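Local atomic coordinates of methyltransferase 1 (Methanosarcina barkeri, PDB entry 2I2X), a protein that catalyses methyl transfer from methanol to the cob(I)amide carried by its partner corrinoid protein MtaC, the methanol-activating step of methanogenesis. Residues Ala3-Ser8 with Ala257-Ala262; Ile126-Glu131 with Glu164-Lys169; Glu170-Ala175 with Tyr186-Leu191; Asp217-Gln222 with Ala251-Val256. All blocks are in the same frame, centred on the assembly; numbering follows the deposited sequence.

Interaction 1: Ala3-Ser8 with Ala257-Ala262; sequences AKRYTS and AYEAGA
The phenol ring of Y6 and the carboxylate of E259 lie nearly coplanar, their planes 15° apart, with E259 CG at the ring's edge, 3.5 Å from Y6 CD2. The guanidinium of R5 also offers its edge to this carboxylate, the two planes being turned 64° against each other, while the backbone N of A3 sits over the rim of one guanidinium face. R5 reaches back through bends at chi2 and chi3, and its NE lies 3.3 Å from E259 OE1 in a salt bridge whose individual hydrogen bonds, from NE and NH2, are weak. E259 OE2 instead accepts the backbone N of Y6 at 2.9 Å on its anti lone pair. E259 is the last residue of helix 240-259, which ends in a Schellman motif with G261 at C-prime, so the N-terminal arm is fastened across a helix C-terminus. The carbonyl O of E259 takes K4 N at 3.3 Å, the donor standing above the carbonyl plane. R392 forms a further salt bridge to E259 OE2. An alanine in place of E259 would probably loosen the arm, since the acceptor for Y6 N and the counter-charge of R5 would both vanish. A3 CB packs beside E259 O and A260 CA.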
loop_
_atom_site.group_PDB
_atom_site.type_symbol
_atom_site.label_atom_id
_atom_site.label_comp_id
_atom_site.label_asym_id
_atom_site.label_seq_id
_atom_site.Cartn_x
_atom_site.Cartn_y
_atom_site.Cartn_z
ATOM N N ALA A 3 -15.488 -11.361 -34.763
ATOM C CA ALA A 3 -15.151 -11.245 -36.216
ATOM C C ALA A 3 -14.354 -12.477 -36.682
ATOM O O ALA A 3 -14.916 -13.346 -37.342
ATOM C CB ALA A 3 -14.395 -9.926 -36.515
ATOM N N LYS A 4 -13.074 -12.576 -36.324
ATOM C CA LYS A 4 -12.236 -13.690 -36.822
ATOM C C LYS A 4 -11.823 -14.662 -35.706
ATOM O O LYS A 4 -10.925 -14.379 -34.921
ATOM C CB LYS A 4 -11.019 -13.145 -37.605
ATOM C CG LYS A 4 -10.103 -14.214 -38.250
ATOM C CD LYS A 4 -10.839 -15.067 -39.293
ATOM C CE LYS A 4 -9.923 -16.158 -39.898
ATOM N NZ LYS A 4 -9.617 -17.291 -38.953
ATOM N N ARG A 5 -12.466 -15.818 -35.655
ATOM C CA ARG A 5 -12.430 -16.651 -34.448
ATOM C C ARG A 5 -11.213 -17.560 -34.309
ATOM O O ARG A 5 -10.666 -17.998 -35.300
ATOM C CB ARG A 5 -13.743 -17.410 -34.291
ATOM C CG ARG A 5 -14.909 -16.545 -34.716
ATOM C CD ARG A 5 -16.092 -16.640 -33.804
ATOM N NE ARG A 5 -16.062 -15.555 -32.849
ATOM C CZ ARG A 5 -17.042 -14.684 -32.619
ATOM N NH1 ARG A 5 -18.203 -14.732 -33.268
ATOM N NH2 ARG A 5 -16.846 -13.751 -31.692
ATOM N N TYR A 6 -10.790 -17.822 -33.072
ATOM C CA TYR A 6 -9.613 -18.652 -32.822
ATOM C C TYR A 6 -9.970 -20.116 -32.840
ATOM O O TYR A 6 -10.891 -20.536 -32.159
ATOM C CB TYR A 6 -8.921 -18.289 -31.486
ATOM C CG TYR A 6 -8.042 -17.081 -31.601
ATOM C CD1 TYR A 6 -6.678 -17.202 -31.857
ATOM C CD2 TYR A 6 -8.579 -15.796 -31.484
ATOM C CE1 TYR A 6 -5.868 -16.060 -31.997
ATOM C CE2 TYR A 6 -7.784 -14.655 -31.613
ATOM C CZ TYR A 6 -6.435 -14.804 -31.878
ATOM O OH TYR A 6 -5.672 -13.687 -32.007
ATOM N N THR A 7 -9.228 -20.895 -33.616
ATOM C CA THR A 7 -9.472 -22.345 -33.711
ATOM C C THR A 7 -8.176 -23.088 -33.515
ATOM O O THR A 7 -8.099 -24.301 -33.722
ATOM C CB THR A 7 -10.208 -22.763 -35.045
ATOM O OG1 THR A 7 -9.577 -22.137 -36.166
ATOM C CG2 THR A 7 -11.683 -22.296 -35.019
ATOM N N SER A 8 -7.141 -22.354 -33.102
ATOM C CA SER A 8 -5.883 -22.989 -32.710
ATOM C C SER A 8 -5.205 -22.153 -31.637
ATOM O O SER A 8 -5.641 -21.030 -31.392
ATOM C CB SER A 8 -4.973 -23.242 -33.919
ATOM O OG SER A 8 -4.835 -22.063 -34.664
ATOM N N ALA A 257 -12.756 -9.647 -27.838
ATOM C CA ALA A 257 -12.040 -8.401 -28.090
ATOM C C ALA A 257 -10.901 -8.587 -29.112
ATOM O O ALA A 257 -10.732 -7.781 -30.043
ATOM C CB ALA A 257 -11.512 -7.847 -26.783
ATOM N N TYR A 258 -10.148 -9.669 -28.942
ATOM C CA TYR A 258 -8.960 -9.939 -29.761
ATOM C C TYR A 258 -9.383 -10.456 -31.139
ATOM O O TYR A 258 -8.872 -10.011 -32.179
ATOM C CB TYR A 258 -7.985 -10.868 -28.987
ATOM C CG TYR A 258 -7.749 -10.257 -27.612
ATOM C CD1 TYR A 258 -6.893 -9.144 -27.445
ATOM C CD2 TYR A 258 -8.494 -10.681 -26.517
ATOM C CE1 TYR A 258 -6.759 -8.521 -26.204
ATOM C CE2 TYR A 258 -8.370 -10.070 -25.300
ATOM C CZ TYR A 258 -7.503 -8.998 -25.138
ATOM O OH TYR A 258 -7.409 -8.423 -23.882
ATOM N N GLU A 259 -10.366 -11.358 -31.138
ATOM C CA GLU A 259 -10.985 -11.826 -32.374
ATOM C C GLU A 259 -11.431 -10.630 -33.185
ATOM O O GLU A 259 -11.277 -10.609 -34.393
ATOM C CB GLU A 259 -12.150 -12.774 -32.056
ATOM C CG GLU A 259 -11.631 -14.145 -31.671
ATOM C CD GLU A 259 -12.667 -15.096 -31.122
ATOM O OE1 GLU A 259 -13.731 -14.642 -30.631
ATOM O OE2 GLU A 259 -12.394 -16.322 -31.162
ATOM N N ALA A 260 -11.927 -9.602 -32.500
ATOM C CA ALA A 260 -12.541 -8.478 -33.177
ATOM C C ALA A 260 -11.588 -7.330 -33.355
ATOM O O ALA A 260 -12.004 -6.215 -33.646
ATOM C CB ALA A 260 -13.799 -8.017 -32.432
ATOM N N GLY A 261 -10.310 -7.572 -33.131
ATOM C CA GLY A 261 -9.339 -6.572 -33.520
ATOM C C GLY A 261 -8.427 -5.996 -32.473
ATOM O O GLY A 261 -7.493 -5.302 -32.848
ATOM N N ALA A 262 -8.660 -6.261 -31.184
ATOM C CA ALA A 262 -7.711 -5.804 -30.152
ATOM C C ALA A 262 -6.446 -6.644 -30.237
ATOM O O ALA A 262 -6.488 -7.728 -30.772
ATOM C CB ALA A 262 -8.320 -5.856 -28.721
#

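Interaction 2: Ile126-Glu131 with Glu164-Lys169; sequences IGDIRE and ESMGGK. With ZN (zinc ion), chain Q; K (potassium ion), chain S.
I126 turns its carbonyl O to the neighbouring loop, where a water joins it to the backbone N of E164. A second water links D128 N with E164 O, so water bridges both backbones. D128, with CG anti to its backbone N (chi1 -159°), then extends its carboxylate to the other loop: OD2 accepts M166 N at 2.9 Å, met from above the carboxylate plane. The same carboxylate is gripped side-on by R130, whose NE bonds to D128 OD1 and whose NH2 bonds to D128 OD2, both on syn lone pairs and nearly straight. R130 NH1 has its own salt bridge to D195. M166, bent at chi3, tucks its methyl CE against D128 CG, at 3.4 Å. A glycine in place of D128 would probably loosen the hold between the two loops, because M166 N would lose this acceptor and R130 its carboxylate. E131 reaches K169 in a long salt bridge, OE1 to NZ 3.6 Å, but its OE2 also pairs with R159 of a neighbouring MtaB subunit. These loops follow consecutive parallel strands of the TIM barrel. E164 OE1 binds zinc at 2.1 Å and its OE2 binds potassium at 2.4 Å, while K169 lines the corrinoid pocket; D128, itself fixed by R130, thus bonds to a loop carrying both a metal ligand and a corrinoid contact, and the two cations would probably keep E164 ionised.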
loop_
_atom_site.group_PDB
_atom_site.type_symbol
_atom_site.label_atom_id
_atom_site.label_comp_id
_atom_site.label_asym_id
_atom_site.label_seq_id
_atom_site.Cartn_x
_atom_site.Cartn_y
_atom_site.Cartn_z
ATOM N N ILE A 126 -12.223 3.864 -20.863
ATOM C CA ILE A 126 -13.481 4.573 -20.969
ATOM C C ILE A 126 -14.465 3.862 -20.047
ATOM O O ILE A 126 -14.364 2.652 -19.831
ATOM C CB ILE A 126 -13.926 4.592 -22.462
ATOM C CG1 ILE A 126 -13.160 5.672 -23.248
ATOM C CG2 ILE A 126 -15.455 4.865 -22.650
ATOM C CD1 ILE A 126 -11.647 5.674 -23.086
ATOM N N GLY A 127 -15.376 4.613 -19.443
ATOM C CA GLY A 127 -16.503 3.990 -18.745
ATOM C C GLY A 127 -17.612 3.435 -19.652
ATOM O O GLY A 127 -17.990 4.064 -20.644
ATOM N N ASP A 128 -18.143 2.257 -19.322
ATOM C CA ASP A 128 -19.286 1.743 -20.073
ATOM C C ASP A 128 -20.501 2.503 -19.636
ATOM O O ASP A 128 -21.170 2.133 -18.682
ATOM C CB ASP A 128 -19.510 0.232 -19.923
ATOM C CG ASP A 128 -20.352 -0.349 -21.085
ATOM O OD1 ASP A 128 -21.102 0.440 -21.710
ATOM O OD2 ASP A 128 -20.276 -1.575 -21.361
ATOM N N ILE A 129 -20.765 3.592 -20.342
ATOM C CA ILE A 129 -21.843 4.500 -19.989
ATOM C C ILE A 129 -23.217 4.091 -20.577
ATOM O O ILE A 129 -24.215 4.766 -20.326
ATOM C CB ILE A 129 -21.492 5.938 -20.428
ATOM C CG1 ILE A 129 -21.266 6.016 -21.952
ATOM C CG2 ILE A 129 -20.295 6.418 -19.699
ATOM C CD1 ILE A 129 -21.214 7.442 -22.521
ATOM N N ARG A 130 -23.273 2.992 -21.334
ATOM C CA ARG A 130 -24.509 2.560 -22.020
ATOM C C ARG A 130 -25.568 1.979 -21.061
ATOM O O ARG A 130 -25.975 0.829 -21.180
ATOM C CB ARG A 130 -24.182 1.557 -23.132
ATOM C CG ARG A 130 -23.192 2.066 -24.184
ATOM C CD ARG A 130 -22.687 0.943 -25.083
ATOM N NE ARG A 130 -22.084 -0.154 -24.320
ATOM C CZ ARG A 130 -22.048 -1.428 -24.702
ATOM N NH1 ARG A 130 -22.588 -1.824 -25.869
ATOM N NH2 ARG A 130 -21.478 -2.323 -23.904
ATOM N N GLU A 131 -26.000 2.804 -20.112
ATOM C CA GLU A 131 -26.952 2.406 -19.072
ATOM C C GLU A 131 -27.661 3.647 -18.466
ATOM O O GLU A 131 -27.073 4.728 -18.426
ATOM C CB GLU A 131 -26.217 1.623 -17.992
ATOM C CG GLU A 131 -27.064 1.246 -16.820
ATOM C CD GLU A 131 -26.436 0.205 -15.935
ATOM O OE1 GLU A 131 -25.338 0.466 -15.392
ATOM O OE2 GLU A 131 -27.067 -0.864 -15.752
ATOM N N GLU A 164 -14.248 -1.695 -19.354
ATOM C CA GLU A 164 -14.796 -2.851 -18.658
ATOM C C GLU A 164 -16.276 -2.932 -19.025
ATOM O O GLU A 164 -17.103 -2.284 -18.389
ATOM C CB GLU A 164 -14.678 -2.667 -17.151
ATOM C CG GLU A 164 -13.450 -1.931 -16.763
ATOM C CD GLU A 164 -12.853 -2.432 -15.470
ATOM O OE1 GLU A 164 -13.461 -3.275 -14.799
ATOM O OE2 GLU A 164 -11.758 -1.973 -15.099
ATOM N N SER A 165 -16.608 -3.697 -20.054
ATOM C CA SER A 165 -17.964 -3.622 -20.612
ATOM C C SER A 165 -19.018 -4.477 -19.889
ATOM O O SER A 165 -18.679 -5.441 -19.217
ATOM C CB SER A 165 -17.968 -3.827 -22.125
ATOM O OG SER A 165 -17.429 -5.070 -22.505
ATOM N N MET A 166 -20.286 -4.098 -20.030
ATOM C CA MET A 166 -21.361 -4.602 -19.200
ATOM C C MET A 166 -22.288 -5.639 -19.878
ATOM O O MET A 166 -23.300 -6.065 -19.292
ATOM C CB MET A 166 -22.213 -3.431 -18.714
ATOM C CG MET A 166 -21.537 -2.374 -17.856
ATOM S SD MET A 166 -22.703 -0.986 -17.497
ATOM C CE MET A 166 -23.168 -0.396 -19.140
ATOM N N GLY A 167 -21.966 -6.058 -21.096
ATOM C CA GLY A 167 -22.796 -7.083 -21.756
ATOM C C GLY A 167 -23.107 -8.279 -20.860
ATOM O O GLY A 167 -22.201 -8.940 -20.352
ATOM N N GLY A 168 -24.386 -8.555 -20.657
ATOM C CA GLY A 168 -24.798 -9.718 -19.870
ATOM C C GLY A 168 -24.807 -9.494 -18.359
ATOM O O GLY A 168 -25.125 -10.411 -17.585
ATOM N N LYS A 169 -24.469 -8.285 -17.923
ATOM C CA LYS A 169 -24.405 -7.961 -16.503
ATOM C C LYS A 169 -25.728 -8.222 -15.755
ATOM O O LYS A 169 -25.730 -8.794 -14.655
ATOM C CB LYS A 169 -23.939 -6.502 -16.357
ATOM C CG LYS A 169 -23.983 -5.904 -14.976
ATOM C CD LYS A 169 -23.216 -4.580 -14.944
ATOM C CE LYS A 169 -24.093 -3.366 -15.182
ATOM N NZ LYS A 169 -24.542 -2.749 -13.915
HETATM ZN ZN ZN Q . -12.342 -4.179 -13.237
HETATM K K K S . -11.333 -1.536 -12.753
HETATM O O HOH W 1 -14.823 0.686 -18.038
HETATM O O HOH W 2 -17.240 0.574 -17.274
HETATM O O HOH W 3 -27.609 -3.388 -14.818
#

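Interaction 3: Glu170-Ala175 with Tyr186-Leu191; sequences EVFDYA and YSIGCL
Helices 169-176 and 181-210, which follow one another between TIM-barrel strands 160-163 and 213-216, pack nearly antiparallel here, their local axes 8.6 Å apart at closest approach and inclined at 154°. The backbones come closest where F172 faces the small S187 (CA atoms 5.3 Å apart), consistent with the close approach. F172 carries CG anti to its backbone N (chi1 165°). Its CB rests 3.6 Å from S187 OG, an oxygen that also lies near the plane of the ring at its edge. Further out, CD1 meets I188 CD1 at 4.1 Å, the two side chains running alongside each other in the same direction. The ring then continues to Q222, T225 and A226 of helix 220-230, which places this pair of helices against a third. S187 OG is hydrogen-bonded to the carbonyl O of G183 within its own helix and makes only van der Waals contact with F172. On the other flank, V171 splits its branches, CG1 lying at the edge of the Y186 ring. D173 takes no part in the interface; its OD2 forms a weak hydrogen bond with the corrinoid. L191 CG lies over the rim of one face of the Y186 ring, and L191 CD1 ends 4.0 Å from V171 CG2.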
loop_
_atom_site.group_PDB
_atom_site.type_symbol
_atom_site.label_atom_id
_atom_site.label_comp_id
_atom_site.label_asym_id
_atom_site.label_seq_id
_atom_site.Cartn_x
_atom_site.Cartn_y
_atom_site.Cartn_z
ATOM N N GLU A 170 -26.849 -7.824 -16.355
ATOM C CA GLU A 170 -28.163 -7.910 -15.705
ATOM C C GLU A 170 -28.597 -9.358 -15.440
ATOM O O GLU A 170 -29.124 -9.666 -14.372
ATOM C CB GLU A 170 -29.231 -7.115 -16.498
ATOM C CG GLU A 170 -29.835 -7.776 -17.786
ATOM C CD GLU A 170 -28.818 -8.043 -18.926
ATOM O OE1 GLU A 170 -27.879 -8.854 -18.735
ATOM O OE2 GLU A 170 -28.988 -7.479 -20.028
ATOM N N VAL A 171 -28.361 -10.250 -16.396
ATOM C CA VAL A 171 -28.708 -11.651 -16.188
ATOM C C VAL A 171 -27.711 -12.356 -15.273
ATOM O O VAL A 171 -28.105 -13.227 -14.486
ATOM C CB VAL A 171 -28.909 -12.425 -17.520
ATOM C CG1 VAL A 171 -29.279 -13.879 -17.238
ATOM C CG2 VAL A 171 -29.993 -11.759 -18.340
ATOM N N PHE A 172 -26.432 -11.976 -15.366
ATOM C CA PHE A 172 -25.410 -12.470 -14.437
ATOM C C PHE A 172 -25.754 -12.157 -12.975
ATOM O O PHE A 172 -25.665 -13.038 -12.107
ATOM C CB PHE A 172 -23.998 -11.928 -14.762
ATOM C CG PHE A 172 -23.017 -12.133 -13.632
ATOM C CD1 PHE A 172 -22.286 -13.314 -13.543
ATOM C CD2 PHE A 172 -22.902 -11.187 -12.611
ATOM C CE1 PHE A 172 -21.438 -13.548 -12.500
ATOM C CE2 PHE A 172 -22.055 -11.417 -11.536
ATOM C CZ PHE A 172 -21.316 -12.603 -11.488
ATOM N N ASP A 173 -26.126 -10.907 -12.699
ATOM C CA ASP A 173 -26.416 -10.478 -11.322
ATOM C C ASP A 173 -27.536 -11.276 -10.686
ATOM O O ASP A 173 -27.473 -11.598 -9.489
ATOM C CB ASP A 173 -26.784 -9.009 -11.282
ATOM C CG ASP A 173 -25.581 -8.095 -11.398
ATOM O OD1 ASP A 173 -24.427 -8.514 -11.112
ATOM O OD2 ASP A 173 -25.805 -6.925 -11.774
ATOM N N TYR A 174 -28.572 -11.555 -11.492
ATOM C CA TYR A 174 -29.651 -12.453 -11.127
ATOM C C TYR A 174 -29.147 -13.889 -10.934
ATOM O O TYR A 174 -29.358 -14.466 -9.872
ATOM C CB TYR A 174 -30.796 -12.378 -12.166
ATOM C CG TYR A 174 -31.908 -13.388 -11.955
ATOM C CD1 TYR A 174 -31.898 -14.600 -12.652
ATOM C CD2 TYR A 174 -32.958 -13.141 -11.047
ATOM C CE1 TYR A 174 -32.906 -15.546 -12.466
ATOM C CE2 TYR A 174 -33.994 -14.080 -10.852
ATOM C CZ TYR A 174 -33.956 -15.287 -11.572
ATOM O OH TYR A 174 -34.944 -16.257 -11.430
ATOM N N ALA A 175 -28.481 -14.456 -11.943
ATOM C CA ALA A 175 -27.967 -15.836 -11.883
ATOM C C ALA A 175 -26.980 -16.122 -10.735
ATOM O O ALA A 175 -27.064 -17.184 -10.099
ATOM C CB ALA A 175 -27.341 -16.217 -13.206
ATOM N N TYR A 186 -25.113 -18.325 -20.048
ATOM C CA TYR A 186 -25.814 -17.499 -20.993
ATOM C C TYR A 186 -25.352 -16.052 -20.888
ATOM O O TYR A 186 -24.975 -15.445 -21.904
ATOM C CB TYR A 186 -27.330 -17.647 -20.788
ATOM C CG TYR A 186 -28.198 -16.814 -21.686
ATOM C CD1 TYR A 186 -28.226 -17.022 -23.070
ATOM C CD2 TYR A 186 -29.067 -15.849 -21.149
ATOM C CE1 TYR A 186 -29.097 -16.272 -23.908
ATOM C CE2 TYR A 186 -29.930 -15.085 -21.978
ATOM C CZ TYR A 186 -29.932 -15.315 -23.340
ATOM O OH TYR A 186 -30.749 -14.562 -24.129
ATOM N N SER A 187 -25.392 -15.499 -19.674
ATOM C CA SER A 187 -24.972 -14.106 -19.437
ATOM C C SER A 187 -23.567 -13.809 -19.886
ATOM O O SER A 187 -23.333 -12.853 -20.623
ATOM C CB SER A 187 -25.123 -13.697 -17.960
ATOM O OG SER A 187 -24.549 -14.656 -17.113
ATOM N N ILE A 188 -22.637 -14.653 -19.481
ATOM C CA ILE A 188 -21.232 -14.385 -19.762
ATOM C C ILE A 188 -20.848 -14.891 -21.152
ATOM O O ILE A 188 -20.373 -14.140 -22.013
ATOM C CB ILE A 188 -20.285 -15.041 -18.674
ATOM C CG1 ILE A 188 -20.706 -14.635 -17.249
ATOM C CG2 ILE A 188 -18.848 -14.739 -18.973
ATOM C CD1 ILE A 188 -20.012 -15.433 -16.155
ATOM N N GLY A 189 -21.030 -16.184 -21.354
ATOM C CA GLY A 189 -20.664 -16.815 -22.625
ATOM C C GLY A 189 -21.449 -16.302 -23.826
ATOM O O GLY A 189 -20.865 -16.017 -24.852
ATOM N N CYS A 190 -22.760 -16.144 -23.701
ATOM C CA CYS A 190 -23.542 -15.790 -24.886
ATOM C C CYS A 190 -23.779 -14.292 -25.025
ATOM O O CYS A 190 -23.270 -13.655 -25.963
ATOM C CB CYS A 190 -24.838 -16.602 -24.932
ATOM S SG CYS A 190 -24.489 -18.404 -24.809
ATOM N N LEU A 191 -24.528 -13.721 -24.078
ATOM C CA LEU A 191 -24.848 -12.318 -24.186
ATOM C C LEU A 191 -23.546 -11.546 -24.202
ATOM O O LEU A 191 -23.309 -10.751 -25.128
ATOM C CB LEU A 191 -25.742 -11.861 -23.059
ATOM C CG LEU A 191 -27.085 -12.560 -22.857
ATOM C CD1 LEU A 191 -27.805 -11.909 -21.676
ATOM C CD2 LEU A 191 -27.975 -12.537 -24.121
#

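Interaction 4: Asp217-Gln222 with Ala251-Val256; sequences DTDCAQ and APRSLV. With ZN (zinc ion), chain Q.
The loop that leaves barrel strand 213-216 runs past helix 240-259, T218 and S254 bringing their CA atoms to 6.0 Å, before the chain enters the pi-type turn at 220-222. This is the C-terminal end of a TIM-barrel strand, the side on which such barrels carry their active sites, and a buried salt-bridge network of D217, D219 and R253 ties it to the helix. R253 leaves the helix with CG anti to its backbone N, bends at chi2 (-87°) and then extends, bringing its guanidinium to both acids, one at its edge and one over a face. D217 OD1 sits at the guanidinium edge and accepts NH2 at 3.1 Å, along with a weak bond from NH1; the carboxylate plane stands at 90° to the guanidinium, so NH2 comes in from well above the carboxylate. The anti lone pair of the same OD1 takes T218 N at 2.7 Å, and D217 OD2 is held by W200 and S165. D219 approaches differently: its OD1 lies over a face of the guanidinium, 3.1 Å from R253 NE, where charge attracts but no N-H points at it, while its OD2 accepts the backbone N of A223. Two acids beside one arginine would probably stabilise its positive charge in the protein interior. S254 OG receives R253 NH1 and is hydrogen-bonded in turn to E272, which also takes D219 N. A water bridges D217 N and S254 O. D219 immediately precedes the zinc ligand C220, so the network is likely to steady this part of the loop; C220 SG binds the metal at 2.2 Å.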
loop_
_atom_site.group_PDB
_atom_site.type_symbol
_atom_site.label_atom_id
_atom_site.label_comp_id
_atom_site.label_asym_id
_atom_site.label_seq_id
_atom_site.Cartn_x
_atom_site.Cartn_y
_atom_site.Cartn_z
ATOM N N ASP A 217 -10.433 -5.831 -23.047
ATOM C CA ASP A 217 -11.575 -5.697 -22.114
ATOM C C ASP A 217 -11.308 -6.602 -20.897
ATOM O O ASP A 217 -10.188 -7.071 -20.708
ATOM C CB ASP A 217 -12.828 -6.208 -22.851
ATOM C CG ASP A 217 -14.123 -5.583 -22.364
ATOM O OD1 ASP A 217 -14.465 -5.688 -21.172
ATOM O OD2 ASP A 217 -14.840 -5.019 -23.211
ATOM N N THR A 218 -12.332 -6.877 -20.100
ATOM C CA THR A 218 -12.213 -7.701 -18.880
ATOM C C THR A 218 -13.587 -8.074 -18.505
ATOM O O THR A 218 -14.476 -7.202 -18.458
ATOM C CB THR A 218 -11.987 -6.853 -17.602
ATOM O OG1 THR A 218 -10.939 -5.944 -17.782
ATOM C CG2 THR A 218 -11.697 -7.686 -16.431
ATOM N N ASP A 219 -13.737 -9.315 -18.076
ATOM C CA ASP A 219 -15.003 -9.694 -17.513
ATOM C C ASP A 219 -15.279 -9.239 -16.088
ATOM O O ASP A 219 -15.989 -9.951 -15.349
ATOM C CB ASP A 219 -15.233 -11.171 -17.599
ATOM C CG ASP A 219 -16.693 -11.492 -17.677
ATOM O OD1 ASP A 219 -17.421 -10.756 -18.400
ATOM O OD2 ASP A 219 -17.113 -12.461 -17.006
ATOM N N CYS A 220 -14.747 -8.076 -15.708
ATOM C CA CYS A 220 -14.887 -7.551 -14.352
ATOM C C CYS A 220 -16.321 -7.550 -13.838
ATOM O O CYS A 220 -16.592 -7.950 -12.709
ATOM C CB CYS A 220 -14.386 -6.126 -14.278
ATOM S SG CYS A 220 -13.814 -5.709 -12.570
ATOM N N ALA A 221 -17.237 -7.113 -14.703
ATOM C CA ALA A 221 -18.634 -6.931 -14.345
ATOM C C ALA A 221 -19.333 -8.250 -14.023
ATOM O O ALA A 221 -20.414 -8.236 -13.442
ATOM C CB ALA A 221 -19.371 -6.153 -15.435
ATOM N N GLN A 222 -18.711 -9.375 -14.362
ATOM C CA GLN A 222 -19.322 -10.695 -14.135
ATOM C C GLN A 222 -18.368 -11.585 -13.358
ATOM O O GLN A 222 -18.555 -11.749 -12.168
ATOM C CB GLN A 222 -19.774 -11.377 -15.460
ATOM C CG GLN A 222 -20.857 -10.597 -16.266
ATOM C CD GLN A 222 -20.957 -11.055 -17.731
ATOM O OE1 GLN A 222 -19.949 -11.317 -18.383
ATOM N NE2 GLN A 222 -22.176 -11.150 -18.239
ATOM N N ALA A 251 -13.362 -16.497 -20.009
ATOM C CA ALA A 251 -12.240 -16.605 -20.951
ATOM C C ALA A 251 -12.659 -16.441 -22.437
ATOM O O ALA A 251 -12.135 -15.559 -23.115
ATOM C CB ALA A 251 -11.454 -17.896 -20.720
ATOM N N PRO A 252 -13.588 -17.286 -22.950
ATOM C CA PRO A 252 -14.036 -17.039 -24.359
ATOM C C PRO A 252 -14.855 -15.765 -24.560
ATOM O O PRO A 252 -14.840 -15.194 -25.649
ATOM C CB PRO A 252 -14.853 -18.287 -24.722
ATOM C CG PRO A 252 -15.245 -18.889 -23.402
ATOM C CD PRO A 252 -14.214 -18.484 -22.357
ATOM N N ARG A 253 -15.561 -15.302 -23.534
ATOM C CA ARG A 253 -16.168 -13.980 -23.632
ATOM C C ARG A 253 -15.096 -12.897 -23.886
ATOM O O ARG A 253 -15.212 -12.120 -24.843
ATOM C CB ARG A 253 -17.003 -13.645 -22.395
ATOM C CG ARG A 253 -17.500 -12.153 -22.329
ATOM C CD ARG A 253 -16.448 -11.232 -21.656
ATOM N NE ARG A 253 -16.958 -9.905 -21.317
ATOM C CZ ARG A 253 -16.191 -8.842 -21.058
ATOM N NH1 ARG A 253 -14.875 -8.943 -21.135
ATOM N NH2 ARG A 253 -16.752 -7.664 -20.755
ATOM N N SER A 254 -14.045 -12.870 -23.056
ATOM C CA SER A 254 -13.037 -11.818 -23.168
ATOM C C SER A 254 -12.184 -12.014 -24.417
ATOM O O SER A 254 -11.709 -11.048 -25.003
ATOM C CB SER A 254 -12.180 -11.728 -21.904
ATOM O OG SER A 254 -12.974 -11.298 -20.791
ATOM N N LEU A 255 -12.033 -13.263 -24.844
ATOM C CA LEU A 255 -11.331 -13.566 -26.078
ATOM C C LEU A 255 -11.862 -12.797 -27.302
ATOM O O LEU A 255 -11.108 -12.521 -28.232
ATOM C CB LEU A 255 -11.362 -15.072 -26.330
ATOM C CG LEU A 255 -10.755 -15.575 -27.643
ATOM C CD1 LEU A 255 -9.259 -15.377 -27.680
ATOM C CD2 LEU A 255 -11.084 -17.042 -27.897
ATOM N N VAL A 256 -13.151 -12.444 -27.290
ATOM C CA VAL A 256 -13.807 -11.780 -28.421
ATOM C C VAL A 256 -13.147 -10.451 -28.827
ATOM O O VAL A 256 -12.998 -10.166 -30.026
ATOM C CB VAL A 256 -15.367 -11.585 -28.192
ATOM C CG1 VAL A 256 -15.979 -10.756 -29.282
ATOM C CG2 VAL A 256 -16.091 -12.921 -28.096
HETATM ZN ZN ZN Q . -12.342 -4.179 -13.237
HETATM O O HOH W 4 -10.757 -8.665 -23.357
#

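Interactions 2, 3 and 4 touch one another beside the metal and corrinoid sites, with centres 12 to 13 Å apart. Interactions 2 and 4 supply E164 and C220, two of the zinc's protein ligands, completed by C269; S165 OG and D217 OD2, 2.7 Å apart, join them directly. Q222 NE2 reaches back to G168 O of interaction 2 and, weakly, to S187 O of interaction 3. K169, D173 and A221, one from each of these three contacts, line the corrinoid pocket. Interaction 1 lies nearer the surface, away from these sites, yet shares helix 240-259 with interaction 4 and touches it through R5 on V256 and Y6 on L255; their centres are 13 Å apart.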